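Local coordinates for extracellular solute-binding protein, family 5 (Chelativorans sp., PDB 6WM6), which binds EDTA and related aminopolycarboxylates in the periplasm, probably handing them on to an ABC transporter for uptake, at residues L78-S83 / P215-G220; P221-S226 / P237-Y242; W61-A66 / F187-P192; R74-P79 / L252-I257. All coordinates share one frame; numbering follows the deposited sequence. Where two conformers were deposited one is given.

Interaction 1: residues L78-S83 / P215-G220; sequences LPIVPS and PAWSGG
The backbones of two loops run close enough for Gly-219 N to donate to Ile-80 O over 2.8 Å, nearly straight at 169° and in the plane of the carbonyl. Beside it, the CA of Gly-220 lies 3.4 Å from Pro-79 O, where a CB would collide with that oxygen. Ile-80 carries most of the apolar contact. Its CG1 takes the crowded position between backbone N and carbonyl carbon (chi1 81°), and CD1 ends over a face of the Trp-217 ring, 4.1 Å from CZ3. The same methyl presses on Pro-215 CG at 3.4 Å, tighter than usual carbon contact. Val-81 CG2 meets the indole at its edge. Ser-218 OG accepts from Gly-220 N at 2.9 Å and also bonds to Tyr-222 O; an alanine here would remove both bonds and would probably loosen the Gly-219–Gly-220 backbone. The OG-to-N bond closes an ST turn, in the loop that leads into strand 222-228 of this family 5 solute-binding protein.

Interaction 2: residues P221-S226 / P237-Y242; sequences PYMVES and PNPKWY
Trp-241 leaves the backbone with CG anti to its N (chi1 171°), which lays the indole alongside Pro-221. Its CB lies 4.0 Å from Pro-221 CA, and CG comes closer to the same atom, at 3.7 Å. Pro-221 CA sits over the five-membered ring, 3.8 Å from the centroid and 21° off the normal, the geometry of a CH-pi contact. Farther out, CE3 passes 3.6 Å from Pro-221 N, and at the far rim CZ3 and CH2 both meet Pro-221 CD. On the pyrrole side NE1 lies near Pro-221 CB but spends its N-H on Lys-245 O. Trp-241 closes a type I turn that begins at Asn-238, in which Asn-238 OD1 accepts from Lys-240 N to form an Asx turn. Asn-238 N, in turn, donates to Pro-221 O at 2.9 Å and 175°, reaching the oxygen from above the carbonyl plane. Next to this bond, Tyr-222 and Pro-237 form an antiparallel non-hydrogen-bonded pair whose side chains diverge. Met-223, bent at chi3, brings SD to 3.8 Å from Pro-239 CD. One straight backbone bond thus supplies the polar link, while proline, indole and thioether surfaces supply the rest, so the fit depends chiefly on shape and on C-H groups facing an electron-rich ring.

Interaction 3: residues W61-A66 / F187-P192; sequences WNVTSA and FMFLYP
Val-63 CG1 lies over a face of the Phe-189 ring, 3.8 Å from its centroid and 14° off the normal, a CH-pi contact; Met-188 CG covers the opposite face. Thr-64 slides past the same phenylalanine, its CG2 3.7 Å from Phe-189 CB, and meets Tyr-191 tip to tip at the edge of the ring. The hydroxyl of Tyr-191 is bonded to a water at 2.8 Å, in the plane of the ring. That water donates to Trp-61 O and accepts from Val-63 N, linking the 61-66 backbone to this hydroxyl. Val-63 and Thr-64 are the central residues of a type I turn from Asn-62 to Ser-65, which puts both side chains on the loop before helix 193-196. Asn-62 O accepts twice, from Ser-65 N and, at 2.8 Å, from Ser-65 OG. Asn-62 OD1 takes the hydroxyl of Thr-64 on a lone pair, OG1 to OD1 2.8 Å, which fixes the threonine rotation and leaves CG2 facing the aromatic pair. Thr-64 OG1 is also bonded to Tyr-206 OH of helix 202-212.

Interaction 4: residues R74-P79 / L252-I257; sequences RTVTLP and LKFRII
Phe-254 rises from its strand with CG anti to the carbonyl carbon (chi1 -65°) and slides under Val-76, whose CG2 stands over one face of the ring. The arrangement is a helix-on-sheet packing: the end of helix 71-77 lies against strand 251-256, an inner strand of a mixed four-stranded sheet. The CH-pi geometry is explicit, with Val-76 CG2 4.1 Å from the ring centroid and 23° off the normal, offset so that it comes nearest Phe-254 CG at 3.8 Å. Thr-75 adds its methyl, CG2 to Phe-254 CE1 3.7 Å, while its hydroxyl turns back to Ala-71 O within the helix. At the ring edge Pro-79 CG approaches Phe-254 CZ at 4.4 Å and also meets Leu-252 CD2 at 4.2 Å. Leu-252, two residues before Phe-254, points to the same side and meets Pro-79 just past the helix. Val-54 and Leu-235 of the adjoining strands touch Phe-254 as well. An alanine here would take away the ring that Val-76, Thr-75 and Pro-79 all meet, and would probably weaken the seating of the helix on the sheet. Buried by the contact, Val-76 O has no polar partner in the model and lies 4.2 Å from Phe-254 CE2.

How the interactions relate
Interactions 1, 3 and 4 are buried; interaction 2 is partly exposed and farthest from the centre of the chain. Interactions 1 and 4 share Leu-78 and Pro-79, so the end of helix 71-77 faces the sheet while the loop after it meets 215-220. Segment 215-220 runs on into 221-226 of interaction 2, which joins interaction 1 through Gly-220 O to Asn-238 ND2 and Gly-219 O to Tyr-242 OH. Interactions 2 and 4 both reach the mixed sheet, one at outermost strand 222-228, the other at an inner strand. Interaction 1, between two loops, and interaction 2, between a strand start and a loop, each use one backbone hydrogen bond, interaction 3 uses a bridging water, and interaction 4 is wholly apolar.

Interaction 1: residues L78-S83 / P215-G220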
loop_
_atom_site.group_PDB
_atom_site.type_symbol
_atom_site.label_atom_id
_atom_site.label_comp_id
_atom_site.label_asym_id
_atom_site.label_seq_id
_atom_site.Cartn_x
_atom_site.Cartn_y
_atom_site.Cartn_z
ATOM N N LEU A 78 -12.108 5.957 -5.512
ATOM C CA LEU A 78 -12.283 6.762 -4.300
ATOM C C LEU A 78 -13.316 7.874 -4.451
ATOM O O LEU A 78 -14.047 8.136 -3.472
ATOM C CB LEU A 78 -10.941 7.308 -3.785
ATOM C CG LEU A 78 -10.185 6.381 -2.853
ATOM C CD1 LEU A 78 -8.758 6.889 -2.699
ATOM C CD2 LEU A 78 -10.856 6.226 -1.494
ATOM N N PRO A 79 -13.449 8.539 -5.603
ATOM C CA PRO A 79 -14.466 9.600 -5.733
ATOM C C PRO A 79 -15.894 9.112 -5.761
ATOM O O PRO A 79 -16.794 9.950 -5.645
ATOM C CB PRO A 79 -14.101 10.285 -7.056
ATOM C CG PRO A 79 -12.638 9.957 -7.248
ATOM C CD PRO A 79 -12.513 8.539 -6.730
ATOM N N ILE A 80 -16.136 7.809 -5.919
ATOM C CA ILE A 80 -17.489 7.281 -6.005
ATOM C C ILE A 80 -17.860 6.358 -4.852
ATOM O O ILE A 80 -19.058 6.100 -4.638
ATOM C CB ILE A 80 -17.760 6.598 -7.360
ATOM C CG1 ILE A 80 -17.203 5.187 -7.400
ATOM C CG2 ILE A 80 -17.192 7.430 -8.501
ATOM C CD1 ILE A 80 -17.613 4.407 -8.643
ATOM N N VAL A 81 -16.911 5.832 -4.099
ATOM C CA VAL A 81 -17.171 4.819 -3.075
ATOM C C VAL A 81 -17.113 5.492 -1.706
ATOM O O VAL A 81 -16.100 6.136 -1.390
ATOM C CB VAL A 81 -16.134 3.693 -3.171
ATOM C CG1 VAL A 81 -16.283 2.740 -1.985
ATOM C CG2 VAL A 81 -16.271 2.937 -4.462
ATOM N N PRO A 82 -18.145 5.370 -0.872
ATOM C CA PRO A 82 -18.070 5.954 0.474
ATOM C C PRO A 82 -17.308 5.043 1.421
ATOM O O PRO A 82 -17.301 3.818 1.269
ATOM C CB PRO A 82 -19.544 6.087 0.888
ATOM C CG PRO A 82 -20.295 5.154 0.026
ATOM C CD PRO A 82 -19.470 4.792 -1.165
ATOM N N SER A 83 -16.646 5.666 2.403
ATOM C CA SER A 83 -15.757 4.987 3.338
ATOM C C SER A 83 -16.150 5.362 4.760
ATOM O O SER A 83 -16.414 6.529 5.046
ATOM C CB SER A 83 -14.281 5.410 3.132
ATOM O OG SER A 83 -13.860 5.196 1.785
ATOM N N PRO A 215 -19.107 1.471 -13.205
ATOM C CA PRO A 215 -20.166 1.791 -12.236
ATOM C C PRO A 215 -20.994 2.973 -12.716
ATOM O O PRO A 215 -20.441 4.017 -13.075
ATOM C CB PRO A 215 -19.394 2.116 -10.951
ATOM C CG PRO A 215 -17.984 2.450 -11.421
ATOM C CD PRO A 215 -17.753 1.625 -12.639
ATOM N N ALA A 216 -22.316 2.810 -12.687
ATOM C CA ALA A 216 -23.253 3.882 -12.995
ATOM C C ALA A 216 -23.682 4.648 -11.750
ATOM O O ALA A 216 -24.254 5.736 -11.864
ATOM C CB ALA A 216 -24.489 3.314 -13.698
ATOM N N TRP A 217 -23.364 4.129 -10.576
ATOM C CA TRP A 217 -23.789 4.648 -9.285
ATOM C C TRP A 217 -22.636 5.369 -8.597
ATOM O O TRP A 217 -21.474 5.265 -8.985
ATOM C CB TRP A 217 -24.240 3.453 -8.410
ATOM C CG TRP A 217 -23.213 2.347 -8.413
ATOM C CD1 TRP A 217 -23.221 1.239 -9.218
ATOM C CD2 TRP A 217 -22.017 2.269 -7.636
ATOM N NE1 TRP A 217 -22.106 0.481 -8.981
ATOM C CE2 TRP A 217 -21.350 1.077 -8.009
ATOM C CE3 TRP A 217 -21.451 3.070 -6.640
ATOM C CZ2 TRP A 217 -20.135 0.689 -7.429
ATOM C CZ3 TRP A 217 -20.232 2.671 -6.065
ATOM C CH2 TRP A 217 -19.606 1.494 -6.467
ATOM N N SER A 218 -22.983 6.099 -7.539
ATOM C CA SER A 218 -21.980 6.730 -6.705
ATOM C C SER A 218 -22.546 7.014 -5.328
ATOM O O SER A 218 -23.735 7.291 -5.179
ATOM C CB SER A 218 -21.531 8.063 -7.326
ATOM O OG SER A 218 -20.667 8.734 -6.430
ATOM N N GLY A 219 -21.673 6.954 -4.317
ATOM C CA GLY A 219 -21.971 7.463 -2.994
ATOM C C GLY A 219 -21.007 8.557 -2.581
ATOM O O GLY A 219 -20.837 8.839 -1.382
ATOM N N GLY A 220 -20.346 9.158 -3.575
ATOM C CA GLY A 220 -19.319 10.159 -3.345
ATOM C C GLY A 220 -19.566 11.421 -4.136
ATOM O O GLY A 220 -20.634 11.612 -4.733
#

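Interaction 2: residues P221-S226 / P237-Y242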
loop_
_atom_site.group_PDB
_atom_site.type_symbol
_atom_site.label_atom_id
_atom_site.label_comp_id
_atom_site.label_asym_id
_atom_site.label_seq_id
_atom_site.Cartn_x
_atom_site.Cartn_y
_atom_site.Cartn_z
ATOM N N PRO A 221 -18.561 12.293 -4.205
ATOM C CA PRO A 221 -18.759 13.605 -4.845
ATOM C C PRO A 221 -18.864 13.543 -6.355
ATOM O O PRO A 221 -19.447 14.460 -6.943
ATOM C CB PRO A 221 -17.524 14.414 -4.385
ATOM C CG PRO A 221 -16.500 13.356 -4.054
ATOM C CD PRO A 221 -17.300 12.236 -3.437
ATOM N N TYR A 222 -18.322 12.498 -6.979
ATOM C CA TYR A 222 -18.294 12.362 -8.429
ATOM C C TYR A 222 -18.924 11.033 -8.846
ATOM O O TYR A 222 -19.121 10.139 -8.017
ATOM C CB TYR A 222 -16.841 12.485 -8.954
ATOM C CG TYR A 222 -16.299 13.907 -8.848
ATOM C CD1 TYR A 222 -16.586 14.848 -9.808
ATOM C CD2 TYR A 222 -15.510 14.284 -7.779
ATOM C CE1 TYR A 222 -16.129 16.134 -9.711
ATOM C CE2 TYR A 222 -15.022 15.575 -7.673
ATOM C CZ TYR A 222 -15.345 16.494 -8.642
ATOM O OH TYR A 222 -14.904 17.807 -8.561
ATOM N N MET A 223 -19.248 10.922 -10.128
ATOM C CA MET A 223 -19.773 9.686 -10.690
ATOM C C MET A 223 -19.272 9.557 -12.115
ATOM O O MET A 223 -18.980 10.557 -12.757
ATOM C CB MET A 223 -21.305 9.675 -10.620
ATOM C CG MET A 223 -21.999 10.699 -11.509
ATOM S SD MET A 223 -23.746 10.896 -11.076
ATOM C CE MET A 223 -24.357 9.223 -11.141
ATOM N N VAL A 224 -19.197 8.328 -12.613
ATOM C CA VAL A 224 -18.656 8.098 -13.951
ATOM C C VAL A 224 -19.669 8.513 -15.010
ATOM O O VAL A 224 -20.827 8.055 -15.009
ATOM C CB VAL A 224 -18.236 6.630 -14.115
ATOM C CG1 VAL A 224 -17.700 6.389 -15.547
ATOM C CG2 VAL A 224 -17.192 6.258 -13.108
ATOM N N GLU A 225 -19.241 9.385 -15.913
ATOM C CA GLU A 225 -19.981 9.740 -17.118
ATOM C C GLU A 225 -19.662 8.804 -18.279
ATOM O O GLU A 225 -20.580 8.410 -19.009
ATOM C CB GLU A 225 -19.678 11.188 -17.513
ATOM C CG GLU A 225 -20.428 11.670 -18.754
ATOM C CD GLU A 225 -20.068 13.094 -19.139
ATOM O OE1 GLU A 225 -18.922 13.334 -19.577
ATOM O OE2 GLU A 225 -20.932 13.991 -18.987
ATOM N N SER A 226 -18.388 8.462 -18.483
ATOM C CA SER A 226 -18.001 7.579 -19.565
ATOM C C SER A 226 -16.659 6.932 -19.265
ATOM O O SER A 226 -15.866 7.426 -18.453
ATOM C CB SER A 226 -17.906 8.321 -20.907
ATOM O OG SER A 226 -16.863 9.284 -20.866
ATOM N N PRO A 237 -19.838 15.667 -11.489
ATOM C CA PRO A 237 -20.425 15.741 -10.140
ATOM C C PRO A 237 -21.599 14.789 -9.980
ATOM O O PRO A 237 -22.405 14.596 -10.895
ATOM C CB PRO A 237 -20.892 17.187 -10.020
ATOM C CG PRO A 237 -19.980 17.934 -10.952
ATOM C CD PRO A 237 -19.731 17.011 -12.112
ATOM N N ASN A 238 -21.686 14.207 -8.804
ATOM C CA ASN A 238 -22.879 13.497 -8.353
ATOM C C ASN A 238 -23.864 14.538 -7.834
ATOM O O ASN A 238 -23.600 15.158 -6.795
ATOM C CB ASN A 238 -22.461 12.508 -7.270
ATOM C CG ASN A 238 -23.634 11.862 -6.568
ATOM O OD1 ASN A 238 -24.811 12.059 -6.950
ATOM N ND2 ASN A 238 -23.333 11.068 -5.559
ATOM N N PRO A 239 -24.992 14.765 -8.527
ATOM C CA PRO A 239 -25.920 15.807 -8.093
ATOM C C PRO A 239 -26.526 15.572 -6.727
ATOM O O PRO A 239 -27.057 16.520 -6.128
ATOM C CB PRO A 239 -27.019 15.794 -9.168
ATOM C CG PRO A 239 -26.530 14.956 -10.268
ATOM C CD PRO A 239 -25.402 14.098 -9.771
ATOM N N LYS A 240 -26.474 14.341 -6.220
ATOM C CA LYS A 240 -26.997 14.011 -4.905
ATOM C C LYS A 240 -25.887 13.867 -3.856
ATOM O O LYS A 240 -26.127 13.336 -2.772
ATOM C CB LYS A 240 -27.855 12.756 -4.969
ATOM C CG LYS A 240 -29.101 12.909 -5.836
ATOM C CD LYS A 240 -30.084 11.776 -5.579
ATOM C CE LYS A 240 -31.292 11.815 -6.511
ATOM N NZ LYS A 240 -32.100 13.049 -6.332
ATOM N N TRP A 241 -24.674 14.345 -4.144
ATOM C CA TRP A 241 -23.642 14.348 -3.123
ATOM C C TRP A 241 -24.124 15.089 -1.877
ATOM O O TRP A 241 -24.667 16.194 -1.959
ATOM C CB TRP A 241 -22.370 15.006 -3.682
ATOM C CG TRP A 241 -21.270 15.269 -2.688
ATOM C CD1 TRP A 241 -20.654 16.469 -2.481
ATOM C CD2 TRP A 241 -20.634 14.333 -1.796
ATOM N NE1 TRP A 241 -19.686 16.341 -1.530
ATOM C CE2 TRP A 241 -19.631 15.040 -1.092
ATOM C CE3 TRP A 241 -20.799 12.958 -1.524
ATOM C CZ2 TRP A 241 -18.824 14.437 -0.128
ATOM C CZ3 TRP A 241 -20.000 12.373 -0.555
ATOM C CH2 TRP A 241 -19.020 13.111 0.120
ATOM N N TYR A 242 -23.857 14.491 -0.717
ATOM C CA TYR A 242 -24.426 14.896 0.567
ATOM C C TYR A 242 -23.370 15.429 1.525
ATOM O O TYR A 242 -23.679 15.728 2.687
ATOM C CB TYR A 242 -25.137 13.698 1.212
ATOM C CG TYR A 242 -24.264 12.461 1.201
ATOM C CD1 TYR A 242 -23.357 12.221 2.217
ATOM C CD2 TYR A 242 -24.287 11.563 0.131
ATOM C CE1 TYR A 242 -22.525 11.141 2.197
ATOM C CE2 TYR A 242 -23.443 10.477 0.093
ATOM C CZ TYR A 242 -22.544 10.265 1.135
ATOM O OH TYR A 242 -21.686 9.205 1.133
#

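Interaction 3: residues W61-A66 / F187-P192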
loop_
_atom_site.group_PDB
_atom_site.type_symbol
_atom_site.label_atom_id
_atom_site.label_comp_id
_atom_site.label_asym_id
_atom_site.label_seq_id
_atom_site.Cartn_x
_atom_site.Cartn_y
_atom_site.Cartn_z
ATOM N N TRP A 61 -13.341 -2.907 -11.453
ATOM C CA TRP A 61 -13.761 -1.683 -10.815
ATOM C C TRP A 61 -13.974 -1.855 -9.320
ATOM O O TRP A 61 -14.419 -0.908 -8.664
ATOM C CB TRP A 61 -15.053 -1.169 -11.451
ATOM C CG TRP A 61 -14.847 -0.720 -12.849
ATOM C CD1 TRP A 61 -14.924 -1.490 -13.975
ATOM C CD2 TRP A 61 -14.529 0.606 -13.272
ATOM N NE1 TRP A 61 -14.660 -0.716 -15.079
ATOM C CE2 TRP A 61 -14.411 0.570 -14.672
ATOM C CE3 TRP A 61 -14.324 1.818 -12.605
ATOM C CZ2 TRP A 61 -14.105 1.709 -15.418
ATOM C CZ3 TRP A 61 -14.024 2.937 -13.347
ATOM C CH2 TRP A 61 -13.915 2.875 -14.738
ATOM N N ASN A 62 -13.636 -3.022 -8.777
ATOM C CA ASN A 62 -13.911 -3.377 -7.389
ATOM C C ASN A 62 -12.579 -3.509 -6.660
ATOM O O ASN A 62 -11.935 -4.563 -6.690
ATOM C CB ASN A 62 -14.722 -4.673 -7.364
ATOM C CG ASN A 62 -15.023 -5.158 -5.972
ATOM O OD1 ASN A 62 -14.564 -4.590 -4.961
ATOM N ND2 ASN A 62 -15.829 -6.235 -5.901
ATOM N N VAL A 63 -12.177 -2.440 -5.978
ATOM C CA VAL A 63 -10.852 -2.400 -5.355
ATOM C C VAL A 63 -10.698 -3.449 -4.271
ATOM O O VAL A 63 -9.570 -3.801 -3.900
ATOM C CB VAL A 63 -10.554 -0.981 -4.828
ATOM C CG1 VAL A 63 -11.313 -0.684 -3.553
ATOM C CG2 VAL A 63 -9.049 -0.803 -4.631
ATOM N N THR A 64 -11.806 -3.925 -3.698
ATOM C CA THR A 64 -11.766 -4.916 -2.635
ATOM C C THR A 64 -11.552 -6.327 -3.157
ATOM O O THR A 64 -11.315 -7.249 -2.361
ATOM C CB THR A 64 -12.986 -4.854 -1.717
ATOM O OG1 THR A 64 -14.136 -5.433 -2.359
ATOM C CG2 THR A 64 -13.296 -3.408 -1.317
ATOM N N SER A 65 -11.676 -6.542 -4.462
ATOM C CA SER A 65 -11.496 -7.875 -5.025
ATOM C C SER A 65 -10.021 -8.180 -5.210
ATOM O O SER A 65 -9.174 -7.284 -5.200
ATOM C CB SER A 65 -12.232 -8.001 -6.366
ATOM O OG SER A 65 -11.598 -7.255 -7.405
ATOM N N ALA A 66 -9.719 -9.466 -5.401
ATOM C CA ALA A 66 -8.326 -9.860 -5.597
ATOM C C ALA A 66 -7.720 -9.164 -6.808
ATOM O O ALA A 66 -6.589 -8.662 -6.745
ATOM C CB ALA A 66 -8.224 -11.376 -5.744
ATOM N N PHE A 187 -15.150 -1.632 6.664
ATOM C CA PHE A 187 -16.126 -0.833 5.930
ATOM C C PHE A 187 -15.486 0.404 5.301
ATOM O O PHE A 187 -16.102 1.470 5.224
ATOM C CB PHE A 187 -17.324 -0.470 6.815
ATOM C CG PHE A 187 -17.924 -1.651 7.499
ATOM C CD1 PHE A 187 -18.692 -2.558 6.796
ATOM C CD2 PHE A 187 -17.701 -1.867 8.824
ATOM C CE1 PHE A 187 -19.246 -3.664 7.420
ATOM C CE2 PHE A 187 -18.251 -2.972 9.464
ATOM C CZ PHE A 187 -19.007 -3.871 8.745
ATOM N N MET A 188 -14.250 0.271 4.811
ATOM C CA MET A 188 -13.583 1.388 4.164
ATOM C C MET A 188 -14.072 1.586 2.739
ATOM O O MET A 188 -13.785 2.630 2.133
ATOM C CB MET A 188 -12.064 1.234 4.203
ATOM C CG MET A 188 -11.329 2.517 3.812
ATOM S SD MET A 188 -9.558 2.519 4.133
ATOM C CE MET A 188 -9.541 2.583 5.908
ATOM N N PHE A 189 -14.763 0.599 2.174
ATOM C CA PHE A 189 -15.281 0.680 0.818
ATOM C C PHE A 189 -16.667 0.064 0.834
ATOM O O PHE A 189 -16.800 -1.149 1.037
ATOM C CB PHE A 189 -14.378 -0.060 -0.165
ATOM C CG PHE A 189 -12.947 0.403 -0.123
ATOM C CD1 PHE A 189 -12.550 1.528 -0.800
ATOM C CD2 PHE A 189 -12.027 -0.310 0.619
ATOM C CE1 PHE A 189 -11.217 1.958 -0.723
ATOM C CE2 PHE A 189 -10.692 0.117 0.689
ATOM C CZ PHE A 189 -10.313 1.244 0.014
ATOM N N LEU A 190 -17.700 0.876 0.651
ATOM C CA LEU A 190 -19.079 0.414 0.645
ATOM C C LEU A 190 -19.654 0.478 -0.765
ATOM O O LEU A 190 -19.376 1.413 -1.518
ATOM C CB LEU A 190 -19.939 1.265 1.591
ATOM C CG LEU A 190 -19.600 1.125 3.069
ATOM C CD1 LEU A 190 -20.341 2.161 3.885
ATOM C CD2 LEU A 190 -19.955 -0.276 3.545
ATOM N N TYR A 191 -20.479 -0.516 -1.104
ATOM C CA TYR A 191 -21.087 -0.688 -2.414
ATOM C C TYR A 191 -22.602 -0.713 -2.277
ATOM O O TYR A 191 -23.144 -1.089 -1.228
ATOM C CB TYR A 191 -20.544 -1.963 -3.083
ATOM C CG TYR A 191 -19.053 -1.835 -3.298
ATOM C CD1 TYR A 191 -18.553 -1.226 -4.446
ATOM C CD2 TYR A 191 -18.138 -2.240 -2.334
ATOM C CE1 TYR A 191 -17.204 -1.052 -4.643
ATOM C CE2 TYR A 191 -16.765 -2.069 -2.526
ATOM C CZ TYR A 191 -16.314 -1.475 -3.686
ATOM O OH TYR A 191 -14.945 -1.265 -3.884
ATOM N N PRO A 192 -23.337 -0.316 -3.328
ATOM C CA PRO A 192 -24.799 -0.201 -3.193
ATOM C C PRO A 192 -25.512 -1.552 -3.215
ATOM O O PRO A 192 -25.736 -2.155 -4.285
ATOM C CB PRO A 192 -25.189 0.678 -4.386
ATOM C CG PRO A 192 -24.117 0.386 -5.409
ATOM C CD PRO A 192 -22.851 0.253 -4.597
HETATM O O HOH W 1 -13.856 0.009 -6.110
#

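Interaction 4: residues R74-P79 / L252-I257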
loop_
_atom_site.group_PDB
_atom_site.type_symbol
_atom_site.label_atom_id
_atom_site.label_comp_id
_atom_site.label_asym_id
_atom_site.label_seq_id
_atom_site.Cartn_x
_atom_site.Cartn_y
_atom_site.Cartn_z
ATOM N N ARG A 74 -8.010 1.967 -6.824
ATOM C CA ARG A 74 -8.335 2.695 -5.603
ATOM C C ARG A 74 -8.476 4.181 -5.901
ATOM O O ARG A 74 -9.439 4.824 -5.463
ATOM C CB ARG A 74 -7.252 2.417 -4.555
ATOM C CG ARG A 74 -7.718 2.555 -3.126
ATOM C CD ARG A 74 -6.666 2.068 -2.119
ATOM N NE ARG A 74 -6.320 0.664 -2.311
ATOM C CZ ARG A 74 -5.138 0.209 -2.707
ATOM N NH1 ARG A 74 -4.138 1.018 -2.967
ATOM N NH2 ARG A 74 -4.976 -1.097 -2.853
ATOM N N THR A 75 -7.522 4.749 -6.639
ATOM C CA THR A 75 -7.558 6.172 -6.976
ATOM C C THR A 75 -8.797 6.530 -7.789
ATOM O O THR A 75 -9.474 7.525 -7.509
ATOM C CB THR A 75 -6.276 6.547 -7.729
ATOM O OG1 THR A 75 -5.176 6.448 -6.813
ATOM C CG2 THR A 75 -6.311 7.965 -8.267
ATOM N N VAL A 76 -9.108 5.733 -8.803
ATOM C CA VAL A 76 -10.202 6.067 -9.713
ATOM C C VAL A 76 -11.563 5.904 -9.060
ATOM O O VAL A 76 -12.523 6.574 -9.441
ATOM C CB VAL A 76 -10.072 5.217 -10.988
ATOM C CG1 VAL A 76 -11.296 5.339 -11.851
ATOM C CG2 VAL A 76 -8.829 5.632 -11.763
ATOM N N THR A 77 -11.703 5.001 -8.095
ATOM C CA THR A 77 -13.004 4.751 -7.469
ATOM C C THR A 77 -13.171 5.432 -6.118
ATOM O O THR A 77 -14.308 5.514 -5.635
ATOM C CB THR A 77 -13.369 3.254 -7.384
ATOM O OG1 THR A 77 -12.472 2.517 -6.539
ATOM C CG2 THR A 77 -13.384 2.621 -8.771
ATOM N N LEU A 78 -12.108 5.957 -5.512
ATOM C CA LEU A 78 -12.283 6.762 -4.300
ATOM C C LEU A 78 -13.316 7.874 -4.451
ATOM O O LEU A 78 -14.047 8.136 -3.472
ATOM C CB LEU A 78 -10.941 7.308 -3.785
ATOM C CG LEU A 78 -10.185 6.381 -2.853
ATOM C CD1 LEU A 78 -8.758 6.889 -2.699
ATOM C CD2 LEU A 78 -10.856 6.226 -1.494
ATOM N N PRO A 79 -13.449 8.539 -5.603
ATOM C CA PRO A 79 -14.466 9.600 -5.733
ATOM C C PRO A 79 -15.894 9.112 -5.761
ATOM O O PRO A 79 -16.794 9.950 -5.645
ATOM C CB PRO A 79 -14.101 10.285 -7.056
ATOM C CG PRO A 79 -12.638 9.957 -7.248
ATOM C CD PRO A 79 -12.513 8.539 -6.730
ATOM N N LEU A 252 -13.827 15.540 -13.670
ATOM C CA LEU A 252 -12.596 14.971 -13.135
ATOM C C LEU A 252 -12.281 13.765 -14.007
ATOM O O LEU A 252 -13.127 12.865 -14.161
ATOM C CB LEU A 252 -12.803 14.535 -11.685
ATOM C CG LEU A 252 -11.649 13.747 -11.070
ATOM C CD1 LEU A 252 -10.366 14.562 -11.059
ATOM C CD2 LEU A 252 -12.043 13.320 -9.649
ATOM N N LYS A 253 -11.111 13.764 -14.626
ATOM C CA LYS A 253 -10.746 12.752 -15.598
ATOM C C LYS A 253 -9.495 12.021 -15.143
ATOM O O LYS A 253 -8.580 12.624 -14.566
ATOM C CB LYS A 253 -10.485 13.397 -16.972
ATOM C CG LYS A 253 -11.755 13.919 -17.627
ATOM C CD LYS A 253 -11.474 14.761 -18.854
ATOM C CE LYS A 253 -12.782 15.106 -19.537
ATOM N NZ LYS A 253 -12.560 16.020 -20.689
ATOM N N PHE A 254 -9.453 10.711 -15.408
ATOM C CA PHE A 254 -8.259 9.895 -15.205
ATOM C C PHE A 254 -7.821 9.392 -16.567
ATOM O O PHE A 254 -8.559 8.641 -17.220
ATOM C CB PHE A 254 -8.553 8.767 -14.226
ATOM C CG PHE A 254 -8.875 9.249 -12.847
ATOM C CD1 PHE A 254 -7.858 9.632 -11.983
ATOM C CD2 PHE A 254 -10.182 9.332 -12.426
ATOM C CE1 PHE A 254 -8.142 10.079 -10.714
ATOM C CE2 PHE A 254 -10.480 9.774 -11.128
ATOM C CZ PHE A 254 -9.469 10.150 -10.287
ATOM N N ARG A 255 -6.658 9.852 -17.011
ATOM C CA ARG A 255 -6.116 9.501 -18.315
ATOM C C ARG A 255 -5.122 8.361 -18.147
ATOM O O ARG A 255 -4.184 8.462 -17.357
ATOM C CB ARG A 255 -5.415 10.719 -18.909
ATOM C CG ARG A 255 -4.720 10.461 -20.247
ATOM C CD ARG A 255 -5.681 10.457 -21.411
ATOM N NE ARG A 255 -4.939 10.480 -22.675
ATOM C CZ ARG A 255 -4.764 9.430 -23.472
ATOM N NH1 ARG A 255 -5.289 8.255 -23.169
ATOM N NH2 ARG A 255 -4.061 9.570 -24.588
ATOM N N ILE A 256 -5.331 7.288 -18.900
ATOM C CA ILE A 256 -4.492 6.101 -18.795
ATOM C C ILE A 256 -3.231 6.300 -19.631
ATOM O O ILE A 256 -3.317 6.462 -20.852
ATOM C CB ILE A 256 -5.286 4.854 -19.226
ATOM C CG1 ILE A 256 -6.435 4.636 -18.224
ATOM C CG2 ILE A 256 -4.383 3.634 -19.303
ATOM C CD1 ILE A 256 -7.649 3.967 -18.810
ATOM N N ILE A 257 -2.079 6.285 -18.966
ATOM C CA ILE A 257 -0.755 6.379 -19.594
ATOM C C ILE A 257 0.071 5.251 -18.977
ATOM O O ILE A 257 0.653 5.413 -17.892
ATOM C CB ILE A 257 -0.088 7.739 -19.361
ATOM C CG1 ILE A 257 -0.986 8.867 -19.866
ATOM C CG2 ILE A 257 1.283 7.802 -20.044
ATOM C CD1 ILE A 257 -0.441 10.260 -19.596
#